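Local coordinates for transcription regulator PadR N-terminal domain-containing protein (Streptococcus mutans, PDB 3L7W) that probably acts as a PadR-family transcription regulator, a dimer that would bind DNA through winged helix-turn-helix domains, at residues A[21-24]-A[25-29]; A[41-44]-A[45-49]; A[96-100]-A[101-105]. All blocks are in the same frame, centred on the assembly; numbering follows the deposited sequence.

Contact 1 of 3, residues A[21-24]-A[25-29]; sequences HDSY and GYDIS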
loop_
_atom_site.group_PDB
_atom_site.type_symbol
_atom_site.label_atom_id
_atom_site.label_comp_id
_atom_site.label_asym_id
_atom_site.label_seq_id
_atom_site.Cartn_x
_atom_site.Cartn_y
_atom_site.Cartn_z
ATOM N N HIS A 21 21.176 7.710 5.372
ATOM C CA HIS A 21 22.083 8.848 5.315
ATOM C C HIS A 21 21.393 10.035 4.652
ATOM O O HIS A 21 20.453 9.855 3.869
ATOM C CB HIS A 21 23.371 8.493 4.563
ATOM C CG HIS A 21 23.145 7.953 3.182
ATOM N ND1 HIS A 21 22.947 8.766 2.086
ATOM C CD2 HIS A 21 23.107 6.680 2.717
ATOM C CE1 HIS A 21 22.788 8.020 1.008
ATOM N NE2 HIS A 21 22.880 6.751 1.363
ATOM N N ASP A 22 21.846 11.241 4.981
ATOM C CA ASP A 22 21.446 12.416 4.231
ATOM C C ASP A 22 21.549 12.086 2.753
ATOM O O ASP A 22 22.510 11.459 2.325
ATOM C CB ASP A 22 22.373 13.577 4.532
ATOM C CG ASP A 22 22.282 14.039 5.963
ATOM O OD1 ASP A 22 21.511 13.437 6.741
ATOM O OD2 ASP A 22 22.992 15.008 6.304
ATOM N N SER A 23 20.568 12.505 1.967
ATOM C CA SER A 23 20.651 12.294 0.523
ATOM C C SER A 23 19.979 13.384 -0.291
ATOM O O SER A 23 19.053 14.047 0.171
ATOM C CB SER A 23 20.118 10.909 0.129
ATOM O OG SER A 23 19.549 10.234 1.236
ATOM N N TYR A 24 20.451 13.568 -1.512
ATOM C CA TYR A 24 19.843 14.555 -2.384
ATOM C C TYR A 24 18.671 13.907 -3.105
ATOM O O TYR A 24 18.542 12.673 -3.120
ATOM C CB TYR A 24 20.864 15.145 -3.361
ATOM C CG TYR A 24 21.729 14.115 -4.031
ATOM C CD1 TYR A 24 21.309 13.482 -5.190
ATOM C CD2 TYR A 24 22.971 13.775 -3.510
ATOM C CE1 TYR A 24 22.093 12.530 -5.811
ATOM C CE2 TYR A 24 23.768 12.826 -4.120
ATOM C CZ TYR A 24 23.325 12.205 -5.276
ATOM O OH TYR A 24 24.107 11.250 -5.895
ATOM N N GLY A 25 17.820 14.749 -3.683
ATOM C CA GLY A 25 16.551 14.318 -4.227
ATOM C C GLY A 25 16.671 13.211 -5.254
ATOM O O GLY A 25 15.937 12.228 -5.199
ATOM N N TYR A 26 17.595 13.367 -6.194
ATOM C CA TYR A 26 17.694 12.411 -7.288
ATOM C C TYR A 26 17.957 11.027 -6.719
ATOM O O TYR A 26 17.409 10.029 -7.181
ATOM C CB TYR A 26 18.786 12.819 -8.268
ATOM C CG TYR A 26 19.056 11.783 -9.323
ATOM C CD1 TYR A 26 20.048 10.826 -9.138
ATOM C CD2 TYR A 26 18.306 11.741 -10.498
ATOM C CE1 TYR A 26 20.296 9.856 -10.099
ATOM C CE2 TYR A 26 18.546 10.770 -11.469
ATOM C CZ TYR A 26 19.545 9.832 -11.259
ATOM O OH TYR A 26 19.803 8.863 -12.204
ATOM N N ASP A 27 18.779 10.980 -5.685
ATOM C CA ASP A 27 19.102 9.724 -5.037
ATOM C C ASP A 27 17.844 9.100 -4.432
ATOM O O ASP A 27 17.594 7.900 -4.559
ATOM C CB ASP A 27 20.140 9.980 -3.946
ATOM C CG ASP A 27 20.930 8.750 -3.602
ATOM O OD1 ASP A 27 21.034 7.868 -4.471
ATOM O OD2 ASP A 27 21.455 8.663 -2.471
ATOM N N ILE A 28 17.059 9.920 -3.744
ATOM C CA ILE A 28 15.862 9.419 -3.101
ATOM C C ILE A 28 14.901 8.937 -4.183
ATOM O O ILE A 28 14.331 7.858 -4.088
ATOM C CB ILE A 28 15.196 10.506 -2.261
ATOM C CG1 ILE A 28 16.085 10.860 -1.068
ATOM C CG2 ILE A 28 13.853 10.033 -1.750
ATOM C CD1 ILE A 28 15.901 12.298 -0.590
ATOM N N SER A 29 14.751 9.753 -5.220
ATOM C CA SER A 29 13.813 9.488 -6.293
ATOM C C SER A 29 14.161 8.176 -6.991
ATOM O O SER A 29 13.309 7.316 -7.174
ATOM C CB SER A 29 13.828 10.649 -7.281
ATOM O OG SER A 29 13.516 10.207 -8.586
#
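Asp-27 reaches back from the first turn of helix 25-32 to Tyr-24, Ser-23 and His-21, and its CB and OD2 do the touching. CB points toward the strand residues and lies over one face of the Tyr-24 ring, a CH-pi contact 4.0 Å from the ring centroid. Its offset is toward the rim, so that the closest ring atom is Tyr-24 CE1, 3.7 Å from Asp-27 CB. With CG anti to the backbone N (chi1 -157°), the carboxylate is carried past the tyrosine. At the tip, Asp-27 OD2 rests 3.7 Å from Ser-23 CB and arrives at the edge of the imidazole, 3.8 Å from His-21 CE1, the ring and carboxylate nearly coplanar, their planes 28° apart.

The imidazole is held by His-21 ND1, which donates a hydrogen bond of 2.7 Å to Asp-22 O, while Ser-23 OG bonds to His-21 O. Tyr-24 occupies the N-cap position, and Tyr-24 O takes the N-H of Ile-28 N at 3.2 Å. Ile-28 CD1 comes near Ser-23 O, and the side chain also touches Ile-14, Ile-17 and Val-18 of helix 7-20. The Tyr-24 ring also makes a cation-pi contact with Arg-68 of strand 66-73.

The example illustrates how a strand can pass directly into a helix of a winged helix-turn-helix domain. An acidic group on the first turn is placed where the helix dipole would probably stabilise its negative charge. His-21 NE2 is not in contact with OD2, but a protonated imidazole would be expected to add some attraction.

Contact 2 of 3, residues A[41-44]-A[45-49]; sequences STLY and PILKK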
loop_
_atom_site.group_PDB
_atom_site.type_symbol
_atom_site.label_atom_id
_atom_site.label_comp_id
_atom_site.label_asym_id
_atom_site.label_seq_id
_atom_site.Cartn_x
_atom_site.Cartn_y
_atom_site.Cartn_z
ATOM N N SER A 41 7.880 15.773 -10.377
ATOM C CA SER A 41 6.933 16.848 -10.086
ATOM C C SER A 41 5.956 16.474 -8.978
ATOM O O SER A 41 5.268 17.338 -8.436
ATOM C CB SER A 41 6.184 17.309 -11.353
ATOM O OG SER A 41 5.735 16.205 -12.122
ATOM N N THR A 42 5.901 15.189 -8.638
ATOM C CA THR A 42 5.093 14.733 -7.508
ATOM C C THR A 42 5.979 14.508 -6.292
ATOM O O THR A 42 5.572 14.732 -5.151
ATOM C CB THR A 42 4.365 13.407 -7.813
ATOM O OG1 THR A 42 3.639 13.522 -9.040
ATOM C CG2 THR A 42 3.399 13.077 -6.695
ATOM N N LEU A 43 7.198 14.053 -6.550
ATOM C CA LEU A 43 8.116 13.663 -5.493
ATOM C C LEU A 43 8.628 14.895 -4.765
ATOM O O LEU A 43 8.558 14.992 -3.536
ATOM C CB LEU A 43 9.278 12.890 -6.111
ATOM C CG LEU A 43 10.219 12.085 -5.218
ATOM C CD1 LEU A 43 11.550 12.776 -5.094
ATOM C CD2 LEU A 43 9.596 11.806 -3.853
ATOM N N TYR A 44 9.127 15.861 -5.527
ATOM C CA TYR A 44 9.775 17.007 -4.910
ATOM C C TYR A 44 8.860 17.837 -4.017
ATOM O O TYR A 44 9.272 18.271 -2.945
ATOM C CB TYR A 44 10.532 17.820 -5.951
ATOM C CG TYR A 44 11.817 17.111 -6.305
ATOM C CD1 TYR A 44 12.994 17.408 -5.627
ATOM C CD2 TYR A 44 11.845 16.089 -7.263
ATOM C CE1 TYR A 44 14.175 16.747 -5.915
ATOM C CE2 TYR A 44 13.032 15.422 -7.564
ATOM C CZ TYR A 44 14.199 15.765 -6.877
ATOM O OH TYR A 44 15.401 15.139 -7.130
ATOM N N PRO A 45 7.609 18.032 -4.435
ATOM C CA PRO A 45 6.660 18.661 -3.521
ATOM C C PRO A 45 6.520 17.858 -2.232
ATOM O O PRO A 45 6.362 18.427 -1.153
ATOM C CB PRO A 45 5.361 18.636 -4.320
ATOM C CG PRO A 45 5.830 18.810 -5.719
ATOM C CD PRO A 45 7.078 17.961 -5.805
ATOM N N ILE A 46 6.601 16.540 -2.337
ATOM C CA ILE A 46 6.514 15.724 -1.142
ATOM C C ILE A 46 7.721 15.970 -0.247
ATOM O O ILE A 46 7.571 16.227 0.954
ATOM C CB ILE A 46 6.358 14.249 -1.477
ATOM C CG1 ILE A 46 5.014 14.038 -2.174
ATOM C CG2 ILE A 46 6.450 13.430 -0.219
ATOM C CD1 ILE A 46 4.721 12.585 -2.530
ATOM N N LEU A 47 8.914 15.919 -0.836
ATOM C CA LEU A 47 10.123 16.331 -0.119
ATOM C C LEU A 47 9.924 17.690 0.534
ATOM O O LEU A 47 10.248 17.878 1.705
ATOM C CB LEU A 47 11.322 16.376 -1.064
ATOM C CG LEU A 47 11.781 14.977 -1.458
ATOM C CD1 LEU A 47 12.649 15.017 -2.703
ATOM C CD2 LEU A 47 12.508 14.358 -0.283
ATOM N N LYS A 48 9.370 18.635 -0.217
ATOM C CA LYS A 48 9.179 19.989 0.311
ATOM C C LYS A 48 8.223 19.957 1.498
ATOM O O LYS A 48 8.497 20.526 2.557
ATOM C CB LYS A 48 8.665 20.938 -0.781
ATOM C CG LYS A 48 8.530 22.395 -0.345
ATOM C CD LYS A 48 8.532 23.327 -1.560
ATOM C CE LYS A 48 7.982 24.715 -1.237
ATOM N NZ LYS A 48 6.483 24.741 -1.240
ATOM N N LYS A 49 7.108 19.266 1.319
ATOM C CA LYS A 49 6.131 19.085 2.381
ATOM C C LYS A 49 6.804 18.568 3.657
ATOM O O LYS A 49 6.558 19.077 4.752
ATOM C CB LYS A 49 5.069 18.101 1.895
ATOM C CG LYS A 49 4.048 17.652 2.914
ATOM C CD LYS A 49 3.073 16.700 2.232
ATOM C CE LYS A 49 1.914 16.344 3.137
ATOM N NZ LYS A 49 2.368 15.522 4.286
#
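Leu-43 O is approached by two N-H groups from the next turn of helix 40-52. The sound bond comes from Leu-47 N at 2.9 Å, nearly straight at 163°; the other, from Ile-46 N, is weak because it is sharply bent. Ile-46 N is itself shared, with a second weak bond to Thr-42 O at 3.5 Å. The irregularity starts at Pro-45, which has no N-H to offer the turn before it. Its ring instead fits as a knob among Ser-41, Thr-42, Leu-43 and Tyr-44, with Pro-45 CG 3.1 Å from Ser-41 O, and the helix kinks there. Regular bonding resumes at Leu-47 and continues with Lys-48 N to Tyr-44 O at 2.8 Å.

On the buried side, Leu-43 and Leu-47 meet by their CD1 methyls at 3.5 Å, tighter than usual for two carbons. Both methyls also lie over the same face of the Tyr-44 ring, toward its rim; Leu-47 CD1 makes a CH-pi contact 4.2 Å from the centroid. Tyr-44 CG stands beside the backbone N (chi1 -76°), which lays the ring alongside Leu-47, both side chains running the same way.

In a winged helix-turn-helix fold this third helix is probably the one that reads DNA. Its inner face is wedged between two others: Leu-43 and Leu-47 press on Ile-14 of helix 7-20, and on Ile-32 and Ile-28 of helix 25-32 respectively. Tyr-44 and Leu-47 both reach Tyr-71 of strand 66-73, and Lys-49 forms a salt bridge with Glu-11 of helix 7-20.

Contact 3 of 3, residues A[96-100]-A[101-105]; sequences DGIVE and GRIRH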
loop_
_atom_site.group_PDB
_atom_site.type_symbol
_atom_site.label_atom_id
_atom_site.label_comp_id
_atom_site.label_asym_id
_atom_site.label_seq_id
_atom_site.Cartn_x
_atom_site.Cartn_y
_atom_site.Cartn_z
ATOM N N ASP A 96 -2.266 -8.786 5.574
ATOM C CA ASP A 96 -1.912 -10.197 5.600
ATOM C C ASP A 96 -2.876 -10.972 6.484
ATOM O O ASP A 96 -3.231 -12.106 6.184
ATOM C CB ASP A 96 -0.480 -10.372 6.096
ATOM C CG ASP A 96 0.540 -9.922 5.079
ATOM O OD1 ASP A 96 0.169 -9.678 3.911
ATOM O OD2 ASP A 96 1.720 -9.824 5.445
ATOM N N GLY A 97 -3.297 -10.345 7.577
ATOM C CA GLY A 97 -4.249 -10.952 8.482
ATOM C C GLY A 97 -5.582 -11.180 7.789
ATOM O O GLY A 97 -6.207 -12.232 7.941
ATOM N N ILE A 98 -6.024 -10.183 7.032
ATOM C CA ILE A 98 -7.269 -10.306 6.302
ATOM C C ILE A 98 -7.079 -11.363 5.222
ATOM O O ILE A 98 -7.850 -12.305 5.115
ATOM C CB ILE A 98 -7.655 -8.987 5.649
ATOM C CG1 ILE A 98 -8.111 -7.988 6.714
ATOM C CG2 ILE A 98 -8.771 -9.206 4.640
ATOM C CD1 ILE A 98 -8.642 -6.688 6.138
ATOM N N VAL A 99 -6.014 -11.208 4.448
ATOM C CA VAL A 99 -5.712 -12.118 3.375
ATOM C C VAL A 99 -5.601 -13.566 3.820
ATOM O O VAL A 99 -6.079 -14.468 3.122
ATOM C CB VAL A 99 -4.468 -11.691 2.627
ATOM C CG1 VAL A 99 -3.957 -12.838 1.742
ATOM C CG2 VAL A 99 -4.799 -10.457 1.793
ATOM N N GLU A 100 -4.996 -13.792 4.983
ATOM C CA GLU A 100 -4.822 -15.155 5.479
ATOM C C GLU A 100 -6.012 -15.693 6.275
ATOM O O GLU A 100 -6.044 -16.864 6.627
ATOM C CB GLU A 100 -3.530 -15.278 6.273
ATOM C CG GLU A 100 -2.315 -15.339 5.372
ATOM C CD GLU A 100 -1.102 -14.671 5.979
ATOM O OE1 GLU A 100 -1.054 -14.556 7.222
ATOM O OE2 GLU A 100 -0.199 -14.263 5.213
ATOM N N GLY A 101 -6.989 -14.839 6.557
ATOM C CA GLY A 101 -8.237 -15.302 7.139
ATOM C C GLY A 101 -8.437 -15.024 8.613
ATOM O O GLY A 101 -9.549 -15.166 9.124
ATOM N N ARG A 102 -7.373 -14.633 9.307
ATOM C CA ARG A 102 -7.479 -14.360 10.734
ATOM C C ARG A 102 -8.359 -13.155 10.976
ATOM O O ARG A 102 -9.198 -13.148 11.871
ATOM C CB ARG A 102 -6.107 -14.087 11.340
ATOM C CG ARG A 102 -5.147 -15.243 11.228
ATOM C CD ARG A 102 -3.833 -14.905 11.897
ATOM N NE ARG A 102 -3.113 -13.864 11.173
ATOM C CZ ARG A 102 -2.433 -14.076 10.052
ATOM N NH1 ARG A 102 -2.378 -15.295 9.521
ATOM N NH2 ARG A 102 -1.800 -13.071 9.467
ATOM N N ILE A 103 -8.162 -12.121 10.175
ATOM C CA ILE A 103 -8.829 -10.863 10.437
ATOM C C ILE A 103 -10.142 -10.725 9.661
ATOM O O ILE A 103 -10.154 -10.741 8.437
ATOM C CB ILE A 103 -7.890 -9.683 10.150
ATOM C CG1 ILE A 103 -6.662 -9.775 11.064
ATOM C CG2 ILE A 103 -8.644 -8.379 10.291
ATOM C CD1 ILE A 103 -5.685 -8.621 10.940
ATOM N N ARG A 104 -11.235 -10.575 10.403
ATOM C CA ARG A 104 -12.577 -10.437 9.844
ATOM C C ARG A 104 -13.332 -9.493 10.749
ATOM O O ARG A 104 -13.097 -9.473 11.958
ATOM C CB ARG A 104 -13.300 -11.789 9.847
ATOM C CG ARG A 104 -12.764 -12.775 8.837
ATOM C CD ARG A 104 -12.936 -12.242 7.422
ATOM N NE ARG A 104 -12.465 -13.210 6.434
ATOM C CZ ARG A 104 -11.243 -13.219 5.919
ATOM N NH1 ARG A 104 -10.361 -12.302 6.297
ATOM N NH2 ARG A 104 -10.900 -14.143 5.032
ATOM N N HIS A 105 -14.251 -8.720 10.187
ATOM C CA HIS A 105 -15.059 -7.837 11.014
ATOM C C HIS A 105 -15.814 -8.646 12.083
ATOM O O HIS A 105 -15.957 -9.869 11.968
ATOM C CB HIS A 105 -16.036 -7.059 10.147
ATOM C CG HIS A 105 -17.203 -7.876 9.697
ATOM N ND1 HIS A 105 -17.130 -8.753 8.637
ATOM C CD2 HIS A 105 -18.464 -7.965 10.178
ATOM C CE1 HIS A 105 -18.301 -9.341 8.480
ATOM N NE2 HIS A 105 -19.128 -8.880 9.402
HETATM O O HOH W 1 -8.857 -14.726 3.559
#
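The guanidinium of Arg-104 presents an edge to Ile-98 O and one face to Gly-101 O, which lies above its centre. The edge bond is close to ideal: Arg-104 NH1 donates to Ile-98 O over 2.8 Å at 176°, on a lone pair and within the guanidinium plane. NH1 also bonds to Ile-103 O, and at the same edge a water, 2.6 Å from Arg-104 NH2, connects the arginine to Val-99 O. A bend at chi2 (-62°) brings the side chain back toward the helix end, although its CB points away.

The guanidinium of Arg-102 is turned to Glu-100 instead. Arg-102 NH1 and NH2 approach end-on and both grip the single oxygen Glu-100 OE1, each at 2.8 Å, in a salt bridge that meets OE1 on its anti side. The two planes are inclined 54° to each other, and Arg-102 NH2 comes within 3.4 Å of Gly-97 CA.

Just before Arg-102 the chain departs from helical angles at Gly-101, whose positive phi breaks the path of helix 75-100, bringing Ile-103 back beside Ile-98. Gly-97 O accepts Ile-103 N at 3.0 Å, with the donor well above the carbonyl plane. Gly-101 N bonds to Ile-98 O, also from above the plane. Ile-103 CG2 then packs on Ile-98 CG1 at 3.6 Å, the side chains crossing at about a right angle. Around them stands the second subunit: Asp-96 bonds to its Trp-88 and Lys-92, and Ile-98 packs on its Ile-17.

The example shows a charged side chain satisfying carbonyls at a helix end. The C terminus of a helix, where the dipole is negative, is met by an arginine cation, which would be expected to stabilise the end while the tail extends along the partner subunit.

Overall arrangement
From the N terminus the contacts come in series; none encloses or crosses another, and each is a local turn of chain. Contact 1 leads strand 23-24 into helix 25-32, and contact 2 lies in the next helix, 40-52. Those two touch, through Gly-25 and Tyr-26 against Tyr-44, and Ser-29 against Leu-43, joining the helices of the winged domain. Contact 3 ends the long helix 75-100 on the opposite side of the chain's centre, its nearest atoms about 24 Å from either of the others. The dimer shortens that separation: His-105 of the second subunit packs on Asp-27, so the tail following one long helix reaches the other subunit's contact 1.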